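Local coordinates for histidine--tRNA ligase (PDB 1QE0), which catalyses the ATP-dependent attachment of L-histidine to tRNA(His), releasing AMP and diphosphate, and works as a homodimer, at residues Val86-Ile90 and Leu292-Gly298; Ser165-Ser171 and Phe226-Ser231. All coordinates share one frame. Residue numbers count along the deposited sequence, not the author numbering.

Both contacts lie in the synthetase part of the chain, with centres 24 Å apart and nearest atoms about 5 Å apart, so they do not touch. In sequence, both segments of contact 2 fall between those of contact 1. Contact 1 is mostly buried. It packs helix 82-91 on the link between strands 280-290 and 302-309, and its chemistry is almost entirely apolar. Contact 2, probably at the root of the inserted domain, is only partly buried and much more polar. It joins the starts of helices 169-183 and 231-245 through serine, aspartate and asparagine side chains. The two share no helix or strand. Only contact 1 has the second subunit close by.

Contact 1 of 2, residues Val86-Ile90 and Leu292-Gly298; sequences VRSYI and LLELLDG
Residues 86-90 are helical throughout, within helix 82-91. Residues 292-295 form a short helix that unwinds at Leu-296. Asp-297 takes a left-handed conformation (phi/psi 68/46), and Gly-298 is extended. Val-86 CA and Leu-293 CA are 6.5 Å apart. Ile-90 CA and Gly-298 CA are 5.8 Å apart. Val-86 (chi1 t) is the first bump. Its CG2 lies 3.8 Å from Leu-293 CD2 and 4.3 Å from Leu-292 CD2, and its CG1 lies 3.5 Å from Leu-296 CD2. Leu-293 (chi1 m, chi2 m) reaches back, with CD1 3.5 Å from Tyr-89 CD2 and 4.1 Å from Ile-90 CG1. Ile-90 (chi1 m, chi2 t) fills the hollow at the unwound end: its CD1 is 3.4 Å from Leu-296 O, 3.7 Å from Leu-293 O and 3.7 Å from Gly-298 CA. A CB on Gly-298 would clash with Ile-90 CG1. Outside the segments, Asp-297 pairs with Arg-51, and Arg-87 with Glu-44 and with Asp-10 of the second subunit. This is apolar helix-to-connection packing of the class II synthetase fold, on the link leading into motif 3 (strand 302-309 and helix 310-319).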
loop_
_atom_site.group_PDB
_atom_site.type_symbol
_atom_site.label_atom_id
_atom_site.label_comp_id
_atom_site.label_asym_id
_atom_site.label_seq_id
_atom_site.Cartn_x
_atom_site.Cartn_y
_atom_site.Cartn_z
ATOM N N VAL A 86 -14.750 11.020 1.228
ATOM C CA VAL A 86 -15.977 11.768 0.945
ATOM C C VAL A 86 -15.672 13.078 0.209
ATOM O O VAL A 86 -16.357 13.450 -0.749
ATOM C CB VAL A 86 -16.792 12.021 2.240
ATOM C CG1 VAL A 86 -17.846 13.094 2.044
ATOM C CG2 VAL A 86 -17.423 10.713 2.683
ATOM N N ARG A 87 -14.616 13.765 0.620
ATOM C CA ARG A 87 -14.242 15.018 -0.025
ATOM C C ARG A 87 -13.869 14.758 -1.495
ATOM O O ARG A 87 -14.141 15.583 -2.368
ATOM C CB ARG A 87 -13.097 15.692 0.736
ATOM C CG ARG A 87 -12.814 17.086 0.263
ATOM C CD ARG A 87 -11.429 17.191 -0.320
ATOM N NE ARG A 87 -11.277 16.458 -1.572
ATOM C CZ ARG A 87 -10.222 15.693 -1.854
ATOM N NH1 ARG A 87 -9.238 15.569 -0.970
ATOM N NH2 ARG A 87 -10.130 15.069 -3.018
ATOM N N SER A 88 -13.274 13.603 -1.774
ATOM C CA SER A 88 -12.917 13.265 -3.145
ATOM C C SER A 88 -14.149 12.852 -3.944
ATOM O O SER A 88 -14.259 13.157 -5.132
ATOM C CB SER A 88 -11.898 12.140 -3.172
ATOM O OG SER A 88 -11.526 11.892 -4.518
ATOM N N TYR A 89 -15.017 12.074 -3.304
ATOM C CA TYR A 89 -16.255 11.582 -3.891
ATOM C C TYR A 89 -17.083 12.788 -4.321
ATOM O O TYR A 89 -17.614 12.835 -5.433
ATOM C CB TYR A 89 -17.002 10.726 -2.852
ATOM C CG TYR A 89 -18.406 10.318 -3.207
ATOM C CD1 TYR A 89 -18.697 9.019 -3.593
ATOM C CD2 TYR A 89 -19.458 11.229 -3.132
ATOM C CE1 TYR A 89 -19.981 8.634 -3.896
ATOM C CE2 TYR A 89 -20.772 10.847 -3.439
ATOM C CZ TYR A 89 -21.013 9.551 -3.821
ATOM O OH TYR A 89 -22.285 9.169 -4.164
ATOM N N ILE A 90 -17.174 13.779 -3.454
ATOM C CA ILE A 90 -17.938 14.978 -3.785
ATOM C C ILE A 90 -17.262 15.779 -4.915
ATOM O O ILE A 90 -17.839 15.982 -5.997
ATOM C CB ILE A 90 -18.156 15.872 -2.542
ATOM C CG1 ILE A 90 -19.105 15.174 -1.544
ATOM C CG2 ILE A 90 -18.721 17.212 -2.967
ATOM C CD1 ILE A 90 -19.003 15.644 -0.099
ATOM N N LEU A 292 -23.511 11.973 6.620
ATOM C CA LEU A 292 -22.097 12.293 6.563
ATOM C C LEU A 292 -21.787 13.158 5.349
ATOM O O LEU A 292 -21.267 14.271 5.484
ATOM C CB LEU A 292 -21.296 10.990 6.519
ATOM C CG LEU A 292 -19.779 11.001 6.304
ATOM C CD1 LEU A 292 -19.078 11.899 7.314
ATOM C CD2 LEU A 292 -19.266 9.585 6.419
ATOM N N LEU A 293 -22.190 12.686 4.173
ATOM C CA LEU A 293 -21.939 13.392 2.923
ATOM C C LEU A 293 -22.413 14.854 2.897
ATOM O O LEU A 293 -21.735 15.729 2.367
ATOM C CB LEU A 293 -22.574 12.611 1.772
ATOM C CG LEU A 293 -21.909 11.405 1.097
ATOM C CD1 LEU A 293 -20.973 11.862 -0.013
ATOM C CD2 LEU A 293 -21.199 10.543 2.108
ATOM N N GLU A 294 -23.552 15.112 3.522
ATOM C CA GLU A 294 -24.155 16.438 3.569
ATOM C C GLU A 294 -23.400 17.388 4.489
ATOM O O GLU A 294 -23.390 18.593 4.274
ATOM C CB GLU A 294 -25.605 16.307 3.995
ATOM C CG GLU A 294 -26.112 14.880 3.868
ATOM C CD GLU A 294 -27.604 14.800 3.896
ATOM O OE1 GLU A 294 -28.196 14.466 4.947
ATOM O OE2 GLU A 294 -28.193 15.095 2.854
ATOM N N LEU A 295 -22.776 16.859 5.524
ATOM C CA LEU A 295 -21.991 17.702 6.398
ATOM C C LEU A 295 -20.754 18.117 5.589
ATOM O O LEU A 295 -20.174 19.164 5.828
ATOM C CB LEU A 295 -21.573 16.950 7.662
ATOM C CG LEU A 295 -22.712 16.400 8.516
ATOM C CD1 LEU A 295 -22.176 15.825 9.767
ATOM C CD2 LEU A 295 -23.685 17.467 8.862
ATOM N N LEU A 296 -20.333 17.293 4.634
ATOM C CA LEU A 296 -19.196 17.666 3.794
ATOM C C LEU A 296 -19.610 18.430 2.509
ATOM O O LEU A 296 -18.805 18.582 1.591
ATOM C CB LEU A 296 -18.391 16.417 3.440
ATOM C CG LEU A 296 -17.467 15.900 4.541
ATOM C CD1 LEU A 296 -17.298 16.973 5.563
ATOM C CD2 LEU A 296 -17.981 14.657 5.208
ATOM N N ASP A 297 -20.837 18.960 2.487
ATOM C CA ASP A 297 -21.413 19.678 1.342
ATOM C C ASP A 297 -21.682 18.755 0.157
ATOM O O ASP A 297 -21.362 19.108 -0.974
ATOM C CB ASP A 297 -20.510 20.818 0.868
ATOM C CG ASP A 297 -20.117 21.779 1.975
ATOM O OD1 ASP A 297 -19.234 22.606 1.704
ATOM O OD2 ASP A 297 -20.658 21.723 3.100
ATOM N N GLY A 298 -22.281 17.593 0.391
ATOM C CA GLY A 298 -22.540 16.683 -0.708
ATOM C C GLY A 298 -23.942 16.127 -0.678
ATOM O O GLY A 298 -24.704 16.493 0.227
#

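Contact 2 of 2, residues Ser165-Ser171 and Phe226-Ser231; sequences SVGDMAS and FLNEES
Two side-chain caps set the geometry. Asp-168 (chi1 p) is the N-cap of helix 169-183: its OD1 accepts from Ser-171 N and from Ser-171 OG, each at 2.8 Å. Asn-228 (chi1 p) does the like before helix 231-245, its OD1 accepting from Ser-231 N at 2.9 Å and weakly from Glu-230 N at 2.8 Å. Two weak hydrogen bonds join the segments. Asn-228 N donates to Ser-171 OG (2.8 Å), and Asp-168 N to Ser-231 OG (3.4 Å). Ser-171 and Ser-231 are both m rotamers. On the strand side, Ser-165 OG accepts from Gly-167 N at 3.1 Å, an ST turn. Gly-167 has positive phi (56/-172), and its CA is 4.9 Å from that of Leu-227. Packing flanks these polar groups. Leu-227 lays CD2 3.7 Å from Gly-167 N and CD1 3.7 Å from Ser-165 OG. Gly-167 CA meets Ser-231 CB at 3.8 Å. The Phe-226 ring leads away to an edge-to-face contact with Tyr-175. The chain leaves strand 159-165 here and comes back before helix 231-245, consistent with the base of the insertion domain that histidyl-tRNA synthetases carry between motifs 2 and 3.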
loop_
_atom_site.group_PDB
_atom_site.type_symbol
_atom_site.label_atom_id
_atom_site.label_comp_id
_atom_site.label_asym_id
_atom_site.label_seq_id
_atom_site.Cartn_x
_atom_site.Cartn_y
_atom_site.Cartn_z
ATOM N N SER A 165 -27.806 -2.306 15.674
ATOM C CA SER A 165 -28.447 -1.422 14.746
ATOM C C SER A 165 -29.017 -0.271 15.502
ATOM O O SER A 165 -29.678 -0.463 16.504
ATOM C CB SER A 165 -29.583 -2.116 14.059
ATOM O OG SER A 165 -30.260 -1.169 13.249
ATOM N N VAL A 166 -28.807 0.923 14.988
ATOM C CA VAL A 166 -29.328 2.108 15.617
ATOM C C VAL A 166 -30.482 2.656 14.772
ATOM O O VAL A 166 -30.786 3.848 14.798
ATOM C CB VAL A 166 -28.197 3.130 15.824
ATOM C CG1 VAL A 166 -27.323 2.695 17.006
ATOM C CG2 VAL A 166 -27.334 3.196 14.584
ATOM N N GLY A 167 -31.111 1.764 14.013
ATOM C CA GLY A 167 -32.236 2.135 13.175
ATOM C C GLY A 167 -31.977 3.245 12.184
ATOM O O GLY A 167 -30.860 3.658 12.003
ATOM N N ASP A 168 -33.028 3.710 11.527
ATOM C CA ASP A 168 -32.941 4.777 10.528
ATOM C C ASP A 168 -33.014 6.155 11.150
ATOM O O ASP A 168 -32.909 6.298 12.366
ATOM C CB ASP A 168 -34.077 4.634 9.498
ATOM C CG ASP A 168 -35.473 4.739 10.125
ATOM O OD1 ASP A 168 -35.582 4.759 11.363
ATOM O OD2 ASP A 168 -36.479 4.783 9.380
ATOM N N MET A 169 -33.231 7.157 10.298
ATOM C CA MET A 169 -33.363 8.554 10.716
ATOM C C MET A 169 -34.671 8.789 11.492
ATOM O O MET A 169 -34.744 9.679 12.343
ATOM C CB MET A 169 -33.339 9.491 9.495
ATOM C CG MET A 169 -31.962 9.825 8.894
ATOM S SD MET A 169 -32.029 11.343 7.815
ATOM C CE MET A 169 -30.353 12.138 8.189
ATOM N N ALA A 170 -35.706 8.014 11.155
ATOM C CA ALA A 170 -37.020 8.091 11.800
ATOM C C ALA A 170 -36.899 7.636 13.253
ATOM O O ALA A 170 -37.101 8.407 14.191
ATOM C CB ALA A 170 -38.001 7.205 11.065
ATOM N N SER A 171 -36.546 6.371 13.420
ATOM C CA SER A 171 -36.359 5.785 14.729
ATOM C C SER A 171 -35.513 6.697 15.586
ATOM O O SER A 171 -35.852 6.983 16.715
ATOM C CB SER A 171 -35.677 4.436 14.579
ATOM O OG SER A 171 -36.453 3.580 13.755
ATOM N N PHE A 226 -36.098 1.630 19.820
ATOM C CA PHE A 226 -36.796 2.565 18.960
ATOM C C PHE A 226 -36.699 2.244 17.480
ATOM O O PHE A 226 -37.028 3.071 16.632
ATOM C CB PHE A 226 -36.290 3.978 19.232
ATOM C CG PHE A 226 -36.719 4.500 20.547
ATOM C CD1 PHE A 226 -37.820 5.324 20.640
ATOM C CD2 PHE A 226 -36.096 4.073 21.710
ATOM C CE1 PHE A 226 -38.309 5.709 21.872
ATOM C CE2 PHE A 226 -36.577 4.452 22.946
ATOM C CZ PHE A 226 -37.695 5.274 23.025
ATOM N N LEU A 227 -36.266 1.041 17.154
ATOM C CA LEU A 227 -36.172 0.701 15.757
ATOM C C LEU A 227 -37.623 0.658 15.293
ATOM O O LEU A 227 -38.498 0.239 16.047
ATOM C CB LEU A 227 -35.504 -0.661 15.546
ATOM C CG LEU A 227 -34.160 -0.980 16.196
ATOM C CD1 LEU A 227 -33.362 -1.815 15.225
ATOM C CD2 LEU A 227 -33.409 0.284 16.559
ATOM N N ASN A 228 -37.901 1.200 14.112
ATOM C CA ASN A 228 -39.269 1.161 13.623
ATOM C C ASN A 228 -39.535 -0.234 13.063
ATOM O O ASN A 228 -38.940 -1.198 13.516
ATOM C CB ASN A 228 -39.551 2.294 12.609
ATOM C CG ASN A 228 -38.598 2.300 11.452
ATOM O OD1 ASN A 228 -38.660 1.445 10.568
ATOM N ND2 ASN A 228 -37.687 3.241 11.457
ATOM N N GLU A 229 -40.407 -0.358 12.081
ATOM C CA GLU A 229 -40.693 -1.674 11.530
ATOM C C GLU A 229 -39.745 -2.015 10.387
ATOM O O GLU A 229 -39.284 -3.153 10.283
ATOM C CB GLU A 229 -42.155 -1.756 11.074
ATOM C CG GLU A 229 -42.833 -3.111 11.346
ATOM C CD GLU A 229 -43.653 -3.139 12.640
ATOM O OE1 GLU A 229 -43.054 -3.113 13.747
ATOM O OE2 GLU A 229 -44.902 -3.203 12.536
ATOM N N GLU A 230 -39.427 -1.005 9.574
ATOM C CA GLU A 230 -38.528 -1.138 8.427
ATOM C C GLU A 230 -37.094 -1.371 8.904
ATOM O O GLU A 230 -36.379 -2.239 8.392
ATOM C CB GLU A 230 -38.543 0.147 7.589
ATOM C CG GLU A 230 -39.814 0.421 6.774
ATOM C CD GLU A 230 -39.976 -0.446 5.496
ATOM O OE1 GLU A 230 -41.062 -0.337 4.864
ATOM O OE2 GLU A 230 -39.049 -1.215 5.110
ATOM N N SER A 231 -36.664 -0.539 9.847
ATOM C CA SER A 231 -35.327 -0.611 10.420
ATOM C C SER A 231 -35.103 -1.981 11.059
ATOM O O SER A 231 -34.000 -2.550 10.990
ATOM C CB SER A 231 -35.176 0.461 11.493
ATOM O OG SER A 231 -35.734 1.701 11.085
#